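Local structure of BtGH115A (Bacteroides thetaiotaomicron, 5BY3) at residues T195-F200 / K233-F238; K517-S522 / K572-Q577. The protein is a family GH115 4-O-methyl-alpha-glucuronidase with specificity for decorated arabinogalactans. One frame throughout, in Å; residues are numbered along the deposited sequence.

Both interactions are buried helix contacts within one chain, but they lie on opposite sides of its centre, with their own centres about 45 Å apart, and share no helix. Interaction 1 belongs to the alpha/beta part of the enzyme: helix 193-205 meets the end of helix 228-235 through aromatic rings and aliphatic carbon, with no hydrogen bond crossing over. Interaction 2 lies farther out, in a mainly helical region, where loop 517-522 meets helix 552-580. There a glutamine bonds the N and O of one loop residue, and apolar packing is secondary. Interaction 1 is thus apolar packing, interaction 2 chiefly two directed hydrogen bonds.

Interaction 1. Residues T195-F200 / K233-F238; sequences TNERIF and KKYGIF
Phe200 and Tyr235 meet closely, the CB of Phe200 lying 3.4 Å from Tyr235 CD2. Their rings are inclined obliquely, planes at 53° and centroids 5.8 Å apart. Ile237 supplies the other half of the grip on Phe200: its CG1 stands over the phenyl face, 4.1 Å from the ring centroid, as a CH-pi contact. On the opposite face of the same ring the carbonyl oxygen of Asn196, one helical turn back, sits toward the rim, so the phenyl group is held between the two. Farther out along the tyrosine, Glu197 lies across the ring at about a right angle. Its CG is 3.6 Å from Tyr235 CE1, and its carbonyl O is 3.5 Å from Tyr235 CE2. The carboxylate itself is turned to Arg194, with which OE1 forms a salt bridge, so Glu197 offers the tyrosine its aliphatic part and backbone.

With CG anti to the carbonyl carbon (chi1 -76°), Tyr235 starts its ring beside its own backbone N; the ring lies against helix 193-205, touching Glu201 and Leu204 as well. An alanine here would probably open a gap beside Glu197 CB and CG and Phe200 CB, since the ring that touches them all is gone, although the contact of Tyr235 CB with Phe200 would remain. Just beyond, Gly236 leaves the helix with positive phi, and the chain turns so that Ile237 can reach Phe200 before Phe238 enters strand 238-239. That strand pairs in parallel with 210-212, which follows helix 193-205. The contact therefore joins consecutive helices of a beta-alpha-beta-alpha-beta run, as expected in the TIM-barrel domain of family GH115.

Interaction 2. Residues K517-S522 / K572-Q577; sequences KDLPWS and KLLYAQ
Gln577, on helix 552-580, grips both backbone polar groups of Leu519 with its one side-chain amide. Leu519 opens an inverse gamma turn centred on Pro520, and this turn leads to Ser522, the N-cap of helix 523-543; the glutamine thus ties the approach to one helix to the flank of another.

Two hydrogen bonds make up the polar part. Leu519 N donates to Gln577 OE1 at 3.0 Å, the donor tilted 31° from the carbonyl plane. In return Gln577 NE2 donates to Leu519 O at 3.2 Å, close to the planes of both groups. The glutamine CG is anti to the backbone N (chi1 169°) and the chain stays extended beyond it, which carries the amide from helix to loop. With one bond to each end, the amide is fixed against flipping. Leu519 O has a second, weak donor in Trp521 N, which closes the gamma turn.

Stacking of flat groups adds to this grip. The carboxylate of Asp518 lies nearly parallel to the glutamine amide, the planes 16° apart, and Asp518 CB is 3.6 Å from Gln577 NE2. OD1 of Asp518 also forms a salt bridge with Arg580, on the same helix as Gln577, so the charged end has its own partner.

Apolar contact is looser. Leu519 CD1 touches Leu574 CD2 at 4.2 Å, and Leu574 also packs on Ile526 of helix 523-543. Within the loop, Leu519 CB sits over the centre of the Trp521 ring, 4.1 Å above its plane.

Interaction 1. Residues T195-F200 / K233-F238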
# COMPACT_ATOMS: atom_id res chain seq x y z
N THR A 195 -21.87 0.90 -4.50
CA THR A 195 -20.41 1.09 -4.53
C THR A 195 -19.65 0.18 -3.53
O THR A 195 -18.65 -0.47 -3.90
CB THR A 195 -20.06 2.55 -4.32
OG1 THR A 195 -20.88 3.34 -5.21
CG2 THR A 195 -18.58 2.81 -4.57
N ASN A 196 -20.15 0.07 -2.31
CA ASN A 196 -19.50 -0.76 -1.29
C ASN A 196 -19.49 -2.27 -1.61
O ASN A 196 -18.46 -2.94 -1.44
CB ASN A 196 -20.02 -0.44 0.12
CG ASN A 196 -19.40 0.84 0.67
OD1 ASN A 196 -18.25 0.83 1.16
ND2 ASN A 196 -20.12 1.96 0.56
N GLU A 197 -20.61 -2.79 -2.14
CA GLU A 197 -20.62 -4.16 -2.65
C GLU A 197 -19.51 -4.40 -3.68
O GLU A 197 -18.85 -5.46 -3.65
CB GLU A 197 -21.99 -4.52 -3.19
CG GLU A 197 -23.07 -4.51 -2.12
CD GLU A 197 -24.48 -4.67 -2.68
OE1 GLU A 197 -24.81 -4.00 -3.70
OE2 GLU A 197 -25.27 -5.45 -2.07
N ARG A 198 -19.29 -3.43 -4.57
CA ARG A 198 -18.18 -3.48 -5.52
C ARG A 198 -16.79 -3.52 -4.85
O ARG A 198 -15.96 -4.34 -5.26
CB ARG A 198 -18.24 -2.33 -6.52
CG ARG A 198 -19.23 -2.56 -7.67
CD ARG A 198 -18.97 -3.81 -8.50
NE ARG A 198 -19.96 -3.87 -9.57
CZ ARG A 198 -20.13 -4.83 -10.48
NH1 ARG A 198 -19.38 -5.94 -10.53
NH2 ARG A 198 -21.10 -4.66 -11.37
N ILE A 199 -16.56 -2.66 -3.86
CA ILE A 199 -15.34 -2.69 -3.07
C ILE A 199 -15.16 -4.02 -2.34
O ILE A 199 -14.06 -4.61 -2.38
CB ILE A 199 -15.26 -1.51 -2.09
CG1 ILE A 199 -15.40 -0.18 -2.88
CG2 ILE A 199 -13.95 -1.56 -1.31
CD1 ILE A 199 -15.50 1.07 -2.02
N PHE A 200 -16.24 -4.51 -1.74
CA PHE A 200 -16.16 -5.78 -1.03
C PHE A 200 -15.90 -6.99 -1.93
O PHE A 200 -15.15 -7.90 -1.51
CB PHE A 200 -17.35 -6.00 -0.11
CG PHE A 200 -17.67 -4.85 0.83
CD1 PHE A 200 -16.69 -4.02 1.33
CD2 PHE A 200 -18.99 -4.63 1.23
CE1 PHE A 200 -17.02 -2.98 2.19
CE2 PHE A 200 -19.33 -3.58 2.08
CZ PHE A 200 -18.34 -2.76 2.57
N LYS A 233 -22.23 -6.76 6.16
CA LYS A 233 -22.64 -8.03 6.75
C LYS A 233 -22.79 -9.11 5.66
O LYS A 233 -22.39 -10.26 5.87
CB LYS A 233 -23.94 -7.86 7.56
CG LYS A 233 -24.25 -8.95 8.58
CD LYS A 233 -25.74 -8.97 8.88
CE LYS A 233 -26.04 -9.61 10.23
NZ LYS A 233 -25.98 -8.64 11.36
N LYS A 234 -23.34 -8.73 4.51
CA LYS A 234 -23.54 -9.64 3.37
C LYS A 234 -22.20 -10.20 2.86
O LYS A 234 -22.10 -11.41 2.59
CB LYS A 234 -24.32 -8.93 2.25
CG LYS A 234 -25.00 -9.86 1.26
CD LYS A 234 -24.99 -9.32 -0.17
CE LYS A 234 -25.69 -10.26 -1.15
NZ LYS A 234 -25.10 -11.63 -1.22
N TYR A 235 -21.19 -9.31 2.81
CA TYR A 235 -19.84 -9.61 2.30
C TYR A 235 -18.83 -10.04 3.36
O TYR A 235 -17.72 -10.44 3.01
CB TYR A 235 -19.30 -8.42 1.47
CG TYR A 235 -19.91 -8.32 0.09
CD1 TYR A 235 -21.25 -7.89 -0.09
CD2 TYR A 235 -19.18 -8.66 -1.04
CE1 TYR A 235 -21.81 -7.84 -1.33
CE2 TYR A 235 -19.74 -8.58 -2.29
CZ TYR A 235 -21.05 -8.18 -2.44
OH TYR A 235 -21.61 -8.13 -3.72
N GLY A 236 -19.19 -9.95 4.64
CA GLY A 236 -18.38 -10.55 5.74
C GLY A 236 -17.09 -9.81 6.00
O GLY A 236 -16.05 -10.43 6.23
N ILE A 237 -17.15 -8.47 5.94
CA ILE A 237 -16.00 -7.60 6.02
C ILE A 237 -15.99 -6.98 7.41
O ILE A 237 -16.99 -6.43 7.87
CB ILE A 237 -16.13 -6.43 4.99
CG1 ILE A 237 -16.13 -6.93 3.51
CG2 ILE A 237 -15.12 -5.30 5.25
CD1 ILE A 237 -14.90 -7.68 3.02
N PHE A 238 -14.85 -7.02 8.08
CA PHE A 238 -14.72 -6.35 9.34
C PHE A 238 -14.67 -4.88 9.04
O PHE A 238 -13.82 -4.43 8.28
CB PHE A 238 -13.49 -6.87 10.08
CG PHE A 238 -13.66 -8.28 10.56
CD1 PHE A 238 -13.56 -9.35 9.68
CD2 PHE A 238 -13.97 -8.54 11.91
CE1 PHE A 238 -13.75 -10.68 10.12
CE2 PHE A 238 -14.16 -9.86 12.36
CZ PHE A 238 -14.05 -10.94 11.46

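Interaction 2. Residues K517-S522 / K572-Q577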
# COMPACT_ATOMS: atom_id res chain seq x y z
N LYS A 517 10.21 25.39 -8.72
CA LYS A 517 11.62 25.79 -8.74
C LYS A 517 12.53 24.62 -9.11
O LYS A 517 12.15 23.46 -8.95
CB LYS A 517 12.03 26.38 -7.38
CG LYS A 517 11.93 25.38 -6.22
CD LYS A 517 11.27 26.00 -4.99
CE LYS A 517 12.33 26.43 -4.02
NZ LYS A 517 13.14 25.23 -3.64
N ASP A 518 13.73 24.94 -9.60
CA ASP A 518 14.74 23.96 -10.00
C ASP A 518 14.91 22.80 -9.01
O ASP A 518 14.98 22.99 -7.78
CB ASP A 518 16.14 24.63 -10.17
CG ASP A 518 16.17 25.74 -11.23
OD1 ASP A 518 15.17 26.00 -11.94
OD2 ASP A 518 17.25 26.36 -11.33
N LEU A 519 15.01 21.61 -9.56
CA LEU A 519 15.53 20.47 -8.84
C LEU A 519 17.03 20.64 -8.92
O LEU A 519 17.50 21.20 -9.92
CB LEU A 519 15.05 19.18 -9.50
CG LEU A 519 13.54 18.98 -9.32
CD1 LEU A 519 12.98 18.28 -10.51
CD2 LEU A 519 13.23 18.22 -8.04
N PRO A 520 17.80 20.19 -7.89
CA PRO A 520 19.26 20.43 -7.96
C PRO A 520 19.98 19.41 -8.87
O PRO A 520 20.83 18.61 -8.41
CB PRO A 520 19.72 20.32 -6.49
CG PRO A 520 18.65 19.50 -5.78
CD PRO A 520 17.38 19.57 -6.60
N TRP A 521 19.62 19.43 -10.16
CA TRP A 521 20.19 18.49 -11.13
C TRP A 521 20.84 19.25 -12.31
O TRP A 521 20.40 20.34 -12.65
CB TRP A 521 19.13 17.51 -11.64
CG TRP A 521 18.37 16.67 -10.62
CD1 TRP A 521 18.72 16.39 -9.30
CD2 TRP A 521 17.14 15.97 -10.86
NE1 TRP A 521 17.75 15.58 -8.71
CE2 TRP A 521 16.77 15.33 -9.64
CE3 TRP A 521 16.29 15.84 -11.97
CZ2 TRP A 521 15.63 14.56 -9.53
CZ3 TRP A 521 15.17 15.12 -11.85
CH2 TRP A 521 14.84 14.45 -10.65
N SER A 522 21.87 18.68 -12.92
CA SER A 522 22.54 19.29 -14.07
C SER A 522 21.72 19.14 -15.34
O SER A 522 20.89 18.26 -15.43
CB SER A 522 23.86 18.59 -14.31
OG SER A 522 23.59 17.27 -14.76
N LYS A 572 6.79 18.36 -18.52
CA LYS A 572 6.21 19.66 -18.20
C LYS A 572 7.13 20.45 -17.29
O LYS A 572 7.40 21.65 -17.53
CB LYS A 572 4.83 19.53 -17.53
CG LYS A 572 4.10 20.87 -17.26
CD LYS A 572 2.87 20.67 -16.37
CE LYS A 572 3.22 20.58 -14.87
NZ LYS A 572 2.00 20.45 -14.04
N LEU A 573 7.61 19.76 -16.27
CA LEU A 573 8.41 20.40 -15.24
C LEU A 573 9.88 20.48 -15.64
O LEU A 573 10.54 21.46 -15.32
CB LEU A 573 8.16 19.73 -13.84
CG LEU A 573 6.75 20.13 -13.35
CD1 LEU A 573 5.93 19.01 -12.73
CD2 LEU A 573 6.77 21.36 -12.46
N LEU A 574 10.41 19.47 -16.34
CA LEU A 574 11.82 19.58 -16.75
C LEU A 574 12.07 20.55 -17.91
O LEU A 574 13.06 21.29 -17.85
CB LEU A 574 12.46 18.22 -16.97
CG LEU A 574 12.62 17.49 -15.64
CD1 LEU A 574 13.22 16.12 -15.92
CD2 LEU A 574 13.50 18.28 -14.69
N TYR A 575 11.19 20.58 -18.93
CA TYR A 575 11.30 21.59 -20.00
C TYR A 575 11.15 22.98 -19.41
O TYR A 575 11.85 23.89 -19.79
CB TYR A 575 10.24 21.43 -21.09
CG TYR A 575 10.31 20.18 -21.97
CD1 TYR A 575 11.52 19.60 -22.35
CD2 TYR A 575 9.11 19.63 -22.49
CE1 TYR A 575 11.56 18.47 -23.15
CE2 TYR A 575 9.13 18.51 -23.32
CZ TYR A 575 10.36 17.93 -23.65
OH TYR A 575 10.36 16.81 -24.47
N ALA A 576 10.22 23.12 -18.46
CA ALA A 576 10.04 24.35 -17.71
C ALA A 576 11.34 24.82 -17.04
O ALA A 576 11.65 26.04 -17.06
CB ALA A 576 8.93 24.19 -16.69
N GLN A 577 12.09 23.86 -16.47
CA GLN A 577 13.35 24.20 -15.81
C GLN A 577 14.41 24.64 -16.83
O GLN A 577 15.13 25.62 -16.61
CB GLN A 577 13.86 23.05 -14.93
CG GLN A 577 15.28 23.25 -14.42
CD GLN A 577 15.61 22.40 -13.21
OE1 GLN A 577 14.72 21.84 -12.57
NE2 GLN A 577 16.88 22.33 -12.88